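Local structure of putative polyketide synthase (Brevibacillus brevis, 6HP2) at residues Asp236-Val241 / Ser285-Lys290. The protein binds S-adenosyl-L-homocysteine as the O-methyltransferase domain of a trans-AT polyketide synthase, a multienzyme probably involved in making the antibiotic bacillaene. Sequence-based numbering, arbitrary orientation.
Sequences DEIIDV and SYCLFK
Asp-236 and Glu-237 both face Lys-290 in a classic beta bulge. It lies in the antiparallel pairing of strands 233-240 and 284-293, strands 6 and 7 in chain order of the 3-2-1-4-5-7-6 core of a Rossmann-like class I methyltransferase. Short strand 314-315 flanks strand 233-240. Both backbone N-H groups share Lys-290 O. Asp-236 N reaches Lys-290 O at 2.7 Å, nearly along the C=O axis. Glu-237 N approaches Lys-290 O in the carbonyl plane, on a lone pair, at 3.2 Å.

The side chains of Glu-237 and Lys-290 run side by side, both extended. Glu-237 OE1 and Lys-290 NZ stay 4.0 Å apart, too far for a salt bridge. Water 1 bridges the two side chains, donating to Glu-237 OE2 and accepting from Lys-290 NZ. Lys-90 and Arg-314 make salt bridges with the carboxylate, and Val-86 O takes a bond from NZ.

Ile-238 lies on the other face. Its CG1 is anti to the backbone N (chi1 176°), and chi2 of 79° turns CD1 over the centre of the Phe-289 ring, 3.7 Å from the centroid, a CH-pi contact. Trp-224 also meets this ring. Ile-239 exchanges two backbone bonds with Leu-288, and their CD1 methyls touch. Water 2 links Asp-240 OD2 to Ser-285 OG, which also bonds Asn-204 ND2, while Ser-242 OG bonds OD1. Tyr-286 O accepts the last backbone bond from Val-241 N; the Tyr-286 side chain is about 8 Å from the bound S-adenosyl-L-homocysteine. Val-241 CG2 packs 3.8 Å from Leu-288 CG.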
loop_
_atom_site.group_PDB
_atom_site.type_symbol
_atom_site.label_atom_id
_atom_site.label_comp_id
_atom_site.label_asym_id
_atom_site.label_seq_id
_atom_site.Cartn_x
_atom_site.Cartn_y
_atom_site.Cartn_z
ATOM N N ASP A 236 -5.413 -6.737 13.276
ATOM C CA ASP A 236 -4.493 -7.567 14.029
ATOM C C ASP A 236 -3.254 -6.767 14.418
ATOM O O ASP A 236 -2.697 -6.951 15.516
ATOM C CB ASP A 236 -4.121 -8.813 13.194
ATOM C CG ASP A 236 -3.311 -9.825 14.006
ATOM O OD1 ASP A 236 -3.787 -10.220 15.086
ATOM O OD2 ASP A 236 -2.213 -10.183 13.571
ATOM N N GLU A 237 -2.815 -5.886 13.516
ATOM C CA GLU A 237 -1.639 -5.069 13.702
ATOM C C GLU A 237 -1.800 -3.804 12.882
ATOM O O GLU A 237 -2.308 -3.838 11.745
ATOM C CB GLU A 237 -0.380 -5.838 13.276
ATOM C CG GLU A 237 0.911 -5.172 13.689
ATOM C CD GLU A 237 2.136 -6.090 13.570
ATOM O OE1 GLU A 237 1.957 -7.280 13.300
ATOM O OE2 GLU A 237 3.274 -5.617 13.746
ATOM N N ILE A 238 -1.462 -2.674 13.491
ATOM C CA ILE A 238 -1.468 -1.372 12.799
ATOM C C ILE A 238 -0.145 -0.698 13.130
ATOM O O ILE A 238 0.243 -0.613 14.301
ATOM C CB ILE A 238 -2.681 -0.499 13.179
ATOM C CG1 ILE A 238 -2.655 0.891 12.540
ATOM C CG2 ILE A 238 -2.782 -0.358 14.750
ATOM C CD1 ILE A 238 -3.081 0.909 11.125
ATOM N N ILE A 239 0.591 -0.280 12.095
ATOM C CA ILE A 239 1.896 0.282 12.274
ATOM C C ILE A 239 1.936 1.695 11.709
ATOM O O ILE A 239 1.551 1.893 10.569
ATOM C CB ILE A 239 2.927 -0.574 11.532
ATOM C CG1 ILE A 239 3.019 -1.971 12.154
ATOM C CG2 ILE A 239 4.271 0.108 11.539
ATOM C CD1 ILE A 239 3.733 -2.981 11.283
ATOM N N ASP A 240 2.431 2.670 12.467
ATOM C CA ASP A 240 2.453 4.041 11.977
ATOM C C ASP A 240 3.820 4.397 11.374
ATOM O O ASP A 240 4.832 4.344 12.070
ATOM C CB ASP A 240 2.133 5.000 13.123
ATOM C CG ASP A 240 2.008 6.437 12.663
ATOM O OD1 ASP A 240 2.110 6.679 11.444
ATOM O OD2 ASP A 240 1.806 7.320 13.520
ATOM N N VAL A 241 3.858 4.750 10.088
ATOM C CA VAL A 241 5.110 5.110 9.432
ATOM C C VAL A 241 5.198 6.596 9.094
ATOM O O VAL A 241 6.114 7.012 8.387
ATOM C CB VAL A 241 5.292 4.338 8.115
ATOM C CG1 VAL A 241 6.766 4.163 7.807
ATOM C CG2 VAL A 241 4.584 2.992 8.164
ATOM N N SER A 285 -2.161 10.164 8.882
ATOM C CA SER A 285 -1.181 9.157 9.238
ATOM C C SER A 285 -1.101 8.136 8.114
ATOM O O SER A 285 -2.134 7.631 7.637
ATOM C CB SER A 285 -1.536 8.446 10.558
ATOM O OG SER A 285 -1.508 9.350 11.626
ATOM N N TYR A 286 0.126 7.756 7.731
ATOM C CA TYR A 286 0.387 6.769 6.703
ATOM C C TYR A 286 0.653 5.496 7.473
ATOM O O TYR A 286 1.642 5.420 8.200
ATOM C CB TYR A 286 1.653 7.171 5.986
ATOM C CG TYR A 286 2.090 6.285 4.861
ATOM C CD1 TYR A 286 2.810 5.124 5.079
ATOM C CD2 TYR A 286 1.860 6.661 3.572
ATOM C CE1 TYR A 286 3.245 4.357 4.017
ATOM C CE2 TYR A 286 2.247 5.901 2.519
ATOM C CZ TYR A 286 2.990 4.788 2.732
ATOM O OH TYR A 286 3.360 4.039 1.642
ATOM N N CYS A 287 -0.198 4.486 7.337
ATOM C CA CYS A 287 -0.005 3.289 8.135
ATOM C C CYS A 287 -0.082 1.944 7.418
ATOM O O CYS A 287 -0.681 1.828 6.350
ATOM C CB CYS A 287 -1.048 3.258 9.249
ATOM S SG CYS A 287 -1.123 4.676 10.364
ATOM N N LEU A 288 0.534 0.926 8.024
ATOM C CA LEU A 288 0.483 -0.422 7.490
ATOM C C LEU A 288 -0.604 -1.162 8.300
ATOM O O LEU A 288 -0.516 -1.233 9.524
ATOM C CB LEU A 288 1.815 -1.157 7.642
ATOM C CG LEU A 288 3.110 -0.380 7.410
ATOM C CD1 LEU A 288 4.305 -1.288 7.663
ATOM C CD2 LEU A 288 3.154 0.180 5.999
ATOM N N PHE A 289 -1.617 -1.697 7.626
ATOM C CA PHE A 289 -2.713 -2.418 8.270
ATOM C C PHE A 289 -2.594 -3.922 8.021
ATOM O O PHE A 289 -2.478 -4.336 6.864
ATOM C CB PHE A 289 -4.102 -2.037 7.734
ATOM C CG PHE A 289 -4.478 -0.593 7.868
ATOM C CD1 PHE A 289 -3.790 0.383 7.198
ATOM C CD2 PHE A 289 -5.606 -0.250 8.548
ATOM C CE1 PHE A 289 -4.207 1.704 7.265
ATOM C CE2 PHE A 289 -6.011 1.085 8.660
ATOM C CZ PHE A 289 -5.302 2.051 8.020
ATOM N N LYS A 290 -2.730 -4.721 9.078
ATOM C CA LYS A 290 -2.875 -6.183 8.955
ATOM C C LYS A 290 -4.217 -6.569 9.574
ATOM O O LYS A 290 -4.434 -6.443 10.804
ATOM C CB LYS A 290 -1.720 -6.911 9.613
ATOM C CG LYS A 290 -0.403 -6.249 9.299
ATOM C CD LYS A 290 0.790 -7.179 9.676
ATOM C CE LYS A 290 2.078 -6.506 9.266
ATOM N NZ LYS A 290 3.260 -7.366 9.492
HETATM O O HOH W 1 4.657 -6.824 11.937
HETATM O O HOH W 2 0.782 9.563 12.830
#